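Local structure of tryptophan halogenase superfamily (Brevundimonas sp. BAL3, 6FRL) at residues R478-A481 against E482-A485; A488-V491 against A492-P495. The protein is a flavin-dependent halogenase of the tryptophan halogenase family that prefers bromination over chlorination. All blocks are in the same frame, centred on the assembly; numbering follows the deposited sequence.

Interaction 1 of 2, residues R478-A481 against E482-A485; sequences RSLA and EMRA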
loop_
_atom_site.group_PDB
_atom_site.type_symbol
_atom_site.label_atom_id
_atom_site.label_comp_id
_atom_site.label_asym_id
_atom_site.label_seq_id
_atom_site.Cartn_x
_atom_site.Cartn_y
_atom_site.Cartn_z
ATOM N N ARG B 478 -6.341 -29.924 -15.940
ATOM C CA ARG B 478 -6.920 -29.489 -17.215
ATOM C C ARG B 478 -7.184 -27.997 -17.277
ATOM O O ARG B 478 -7.050 -27.422 -18.338
ATOM C CB ARG B 478 -8.186 -30.313 -17.580
ATOM C CG ARG B 478 -7.828 -31.714 -18.094
ATOM C CD ARG B 478 -8.962 -32.415 -18.824
ATOM N NE ARG B 478 -10.120 -32.701 -17.960
ATOM C CZ ARG B 478 -10.256 -33.754 -17.142
ATOM N NH1 ARG B 478 -9.281 -34.659 -16.996
ATOM N NH2 ARG B 478 -11.368 -33.887 -16.412
ATOM N N SER B 479 -7.563 -27.371 -16.170
ATOM C CA SER B 479 -7.631 -25.883 -16.105
ATOM C C SER B 479 -6.258 -25.246 -16.395
ATOM O O SER B 479 -6.155 -24.259 -17.116
ATOM C CB SER B 479 -8.144 -25.369 -14.752
ATOM O OG SER B 479 -8.579 -26.426 -13.931
ATOM N N LEU B 480 -5.215 -25.833 -15.836
ATOM C CA LEU B 480 -3.858 -25.366 -16.063
ATOM C C LEU B 480 -3.365 -25.606 -17.503
ATOM O O LEU B 480 -2.665 -24.772 -18.039
ATOM C CB LEU B 480 -2.891 -25.981 -15.034
ATOM C CG LEU B 480 -2.635 -25.053 -13.819
ATOM C CD1 LEU B 480 -3.903 -24.641 -13.066
ATOM C CD2 LEU B 480 -1.681 -25.666 -12.828
ATOM N N ALA B 481 -3.721 -26.736 -18.111
ATOM C CA ALA B 481 -3.324 -27.011 -19.504
ATOM C C ALA B 481 -4.023 -26.065 -20.483
ATOM O O ALA B 481 -3.420 -25.651 -21.462
ATOM C CB ALA B 481 -3.543 -28.486 -19.881
ATOM N N GLU B 482 -5.272 -25.714 -20.201
ATOM C CA GLU B 482 -5.995 -24.679 -20.970
ATOM C C GLU B 482 -5.329 -23.283 -20.924
ATOM O O GLU B 482 -5.197 -22.622 -21.956
ATOM C CB GLU B 482 -7.453 -24.623 -20.477
ATOM C CG GLU B 482 -8.395 -23.597 -21.103
ATOM C CD GLU B 482 -9.851 -23.764 -20.600
ATOM O OE1 GLU B 482 -10.182 -24.826 -20.011
ATOM O OE2 GLU B 482 -10.691 -22.836 -20.779
ATOM N N MET B 483 -4.924 -22.837 -19.727
ATOM C CA MET B 483 -4.185 -21.580 -19.545
ATOM C C MET B 483 -2.889 -21.630 -20.341
ATOM O O MET B 483 -2.608 -20.744 -21.121
ATOM C CB MET B 483 -3.844 -21.350 -18.077
ATOM C CG MET B 483 -4.993 -20.790 -17.259
ATOM S SD MET B 483 -4.542 -20.277 -15.579
ATOM C CE MET B 483 -4.805 -21.779 -14.666
ATOM N N ARG B 484 -2.123 -22.688 -20.119
ATOM C CA ARG B 484 -0.819 -22.931 -20.717
ATOM C C ARG B 484 -0.891 -22.854 -22.247
ATOM O O ARG B 484 -0.041 -22.260 -22.899
ATOM C CB ARG B 484 -0.337 -24.310 -20.214
ATOM C CG ARG B 484 1.091 -24.702 -20.485
ATOM C CD ARG B 484 1.598 -25.763 -19.501
ATOM N NE ARG B 484 0.994 -27.094 -19.677
ATOM C CZ ARG B 484 0.139 -27.693 -18.846
ATOM N NH1 ARG B 484 -0.322 -27.102 -17.734
ATOM N NH2 ARG B 484 -0.313 -28.902 -19.164
ATOM N N ALA B 485 -1.959 -23.410 -22.796
ATOM C CA ALA B 485 -2.233 -23.374 -24.227
ATOM C C ALA B 485 -2.710 -21.996 -24.722
ATOM O O ALA B 485 -2.245 -21.559 -25.766
ATOM C CB ALA B 485 -3.251 -24.448 -24.588
#
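Leu480 and Met483 meet on the inner flank of helix 473-492, where the methyl carbon CE of Met483 lies 3.4 Å from CD1 of Leu480. The two side chains pass at a slant. Met483 leaves the helix with CG opposite its carbonyl carbon (chi1 -80°), and the bend at its last torsion turns CE back toward the previous turn, where it also comes near the carbonyl oxygen of Ser479. Tyr135 from a neighbouring loop touches both Leu480 and Met483, and Leu158 adds to the cover over the methionine, so this flank is the closely packed one.

Next to it, Arg484 folds back along the helix. Its chain bends at chi3 (70°), which lays the guanidinium over the preceding turn with CA of Ala481 against one face, 3.2 Å above the plane, toward the rim of the group. Arg484 NH2 sits 3.3 Å from Ala481 CB, and Arg484 NH1 is hydrogen-bonded to the hydroxyl of Tyr135; Ala130 touches the same arginine. One group thus rests on the helix and is tied to the loop beside it.

The other flank is looser. Arg478 and Glu482 are both exposed, and what joins them here is the backbone bond from Glu482 N to Arg478 O (3.1 Å). The glutamate chain runs out extended, whereas the hydroxyl of Ser479 turns back to the carbonyls of Tyr475 and Leu476.

Beneath both flanks run the regular i to i+4 bonds of an alpha helix, including Arg484 N to Leu480 O at 3.0 Å and Ala485 N to Ala481 O. The chemistry is therefore that of an amphipathic helix: aliphatic and thioether groups pack inward, and an arginine at the border uses its flat face for contact and an N-H for anchoring.

Interaction 2 of 2, residues A488-V491 against A492-P495; sequences ADLV and ARTP
Ala488 opens the last turn of helix 473-492 with an ordinary i to i+4 bond, Ala492 N to Ala488 O, 2.9 Å. Asp489 comes next, and its carbonyl is the acceptor of a like bond, Arg493 N to Asp489 O, 3.2 Å. The arginine then doubles back over this same carbonyl. With CG set between its backbone N and carbonyl carbon (chi1 70°) and the chain extended as far as NE, its guanidinium reaches back along the helix toward Asp489. Asp489 O sits 3.1 Å above the guanidinium plane, toward its rim, and Leu490 CA lies over the same face. The Asp489 carboxylate is not in contact with it: Asp489 OD2 and Arg493 NH1 stand 5.2 Å apart, opposite charges whose attraction is probably modest at this exposed site.

At Leu490 the pattern changes. Its carbonyl oxygen receives the hydroxyl of Thr494, OG1 to O at 2.7 Å; the hydroxyl stands in for Thr494's own N-H, which goes to Val491 O. The leucine side chain slants past the threonine and packs on Leu137 of helix 137-143.

Val491 completes the end: its carbonyl accepts Thr494 N at 3.1 Å, the donor 63° out of the carbonyl plane, a tighter i to i+3 closure. The same oxygen is also hydrogen-bonded to Lys146 NZ, which makes a second hydrogen bond to Thr494 O. Val491 and Thr494 both press on helix 137-143. Chemically, the carbonyls at this helix end are satisfied by a threonine hydroxyl, a backbone N-H and a lysine ammonium, whose positive charge would suit the negative end of the helix dipole.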
loop_
_atom_site.group_PDB
_atom_site.type_symbol
_atom_site.label_atom_id
_atom_site.label_comp_id
_atom_site.label_asym_id
_atom_site.label_seq_id
_atom_site.Cartn_x
_atom_site.Cartn_y
_atom_site.Cartn_z
ATOM N N ALA B 488 0.380 -19.988 -25.127
ATOM C CA ALA B 488 1.333 -20.496 -26.143
ATOM C C ALA B 488 0.818 -20.153 -27.547
ATOM O O ALA B 488 1.581 -19.667 -28.350
ATOM C CB ALA B 488 1.574 -21.982 -25.965
ATOM N N ASP B 489 -0.491 -20.310 -27.762
ATOM C CA ASP B 489 -1.178 -19.985 -29.019
ATOM C C ASP B 489 -1.315 -18.490 -29.341
ATOM O O ASP B 489 -1.256 -18.093 -30.525
ATOM C CB ASP B 489 -2.589 -20.631 -29.045
ATOM C CG ASP B 489 -2.540 -22.152 -29.144
ATOM O OD1 ASP B 489 -1.532 -22.699 -29.627
ATOM O OD2 ASP B 489 -3.521 -22.802 -28.742
ATOM N N LEU B 490 -1.531 -17.676 -28.307
ATOM C CA LEU B 490 -1.497 -16.214 -28.421
ATOM C C LEU B 490 -0.074 -15.763 -28.824
ATOM O O LEU B 490 0.099 -14.987 -29.777
ATOM C CB LEU B 490 -1.957 -15.585 -27.091
ATOM C CG LEU B 490 -2.009 -14.050 -26.935
ATOM C CD1 LEU B 490 -2.593 -13.335 -28.155
ATOM C CD2 LEU B 490 -2.840 -13.719 -25.710
ATOM N N VAL B 491 0.943 -16.291 -28.138
ATOM C CA VAL B 491 2.334 -16.023 -28.524
ATOM C C VAL B 491 2.604 -16.401 -29.957
ATOM O O VAL B 491 3.235 -15.655 -30.666
ATOM C CB VAL B 491 3.373 -16.742 -27.604
ATOM C CG1 VAL B 491 4.786 -16.657 -28.157
ATOM C CG2 VAL B 491 3.397 -16.126 -26.221
ATOM N N ALA B 492 2.147 -17.578 -30.351
ATOM C CA ALA B 492 2.454 -18.174 -31.663
ATOM C C ALA B 492 1.980 -17.292 -32.804
ATOM O O ALA B 492 2.696 -17.098 -33.807
ATOM C CB ALA B 492 1.850 -19.560 -31.779
ATOM N N ARG B 493 0.802 -16.707 -32.619
ATOM C CA ARG B 493 0.241 -15.844 -33.640
ATOM C C ARG B 493 0.586 -14.351 -33.544
ATOM O O ARG B 493 0.048 -13.548 -34.306
ATOM C CB ARG B 493 -1.258 -16.051 -33.713
ATOM C CG ARG B 493 -2.062 -15.544 -32.544
ATOM C CD ARG B 493 -3.484 -16.044 -32.699
ATOM N NE ARG B 493 -4.164 -15.970 -31.430
ATOM C CZ ARG B 493 -4.582 -16.973 -30.672
ATOM N NH1 ARG B 493 -4.445 -18.233 -31.019
ATOM N NH2 ARG B 493 -5.165 -16.675 -29.528
ATOM N N THR B 494 1.508 -13.978 -32.658
ATOM C CA THR B 494 1.873 -12.586 -32.465
ATOM C C THR B 494 3.094 -12.295 -33.340
ATOM O O THR B 494 3.975 -13.151 -33.498
ATOM C CB THR B 494 2.064 -12.305 -30.957
ATOM O OG1 THR B 494 0.779 -12.398 -30.315
ATOM C CG2 THR B 494 2.619 -10.928 -30.697
ATOM N N PRO B 495 3.170 -11.083 -33.927
ATOM C CA PRO B 495 4.362 -10.804 -34.754
ATOM C C PRO B 495 5.677 -10.763 -33.984
ATOM O O PRO B 495 5.680 -10.698 -32.769
ATOM C CB PRO B 495 4.067 -9.431 -35.377
ATOM C CG PRO B 495 2.875 -8.902 -34.666
ATOM C CD PRO B 495 2.134 -10.042 -34.070
#

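In the fold
Both contacts use helix 473-492, near the C-terminus of the chain, and come one after the other: interaction 1 lies within the helix, and interaction 2 runs from its last turn into the loop that leads to helix 497-502. Their centres are about 15 Å apart, on the same side of the chain's centre and about 32 and 28 Å from it, at the surface. The helix leans on successive parts of one region, first the loops carrying Tyr135 and Leu158, then helix 137-143 and Lys146. Together they join helix 473-492, from its middle to its end, to that region, and no other protein chain of the assembly touches these segments.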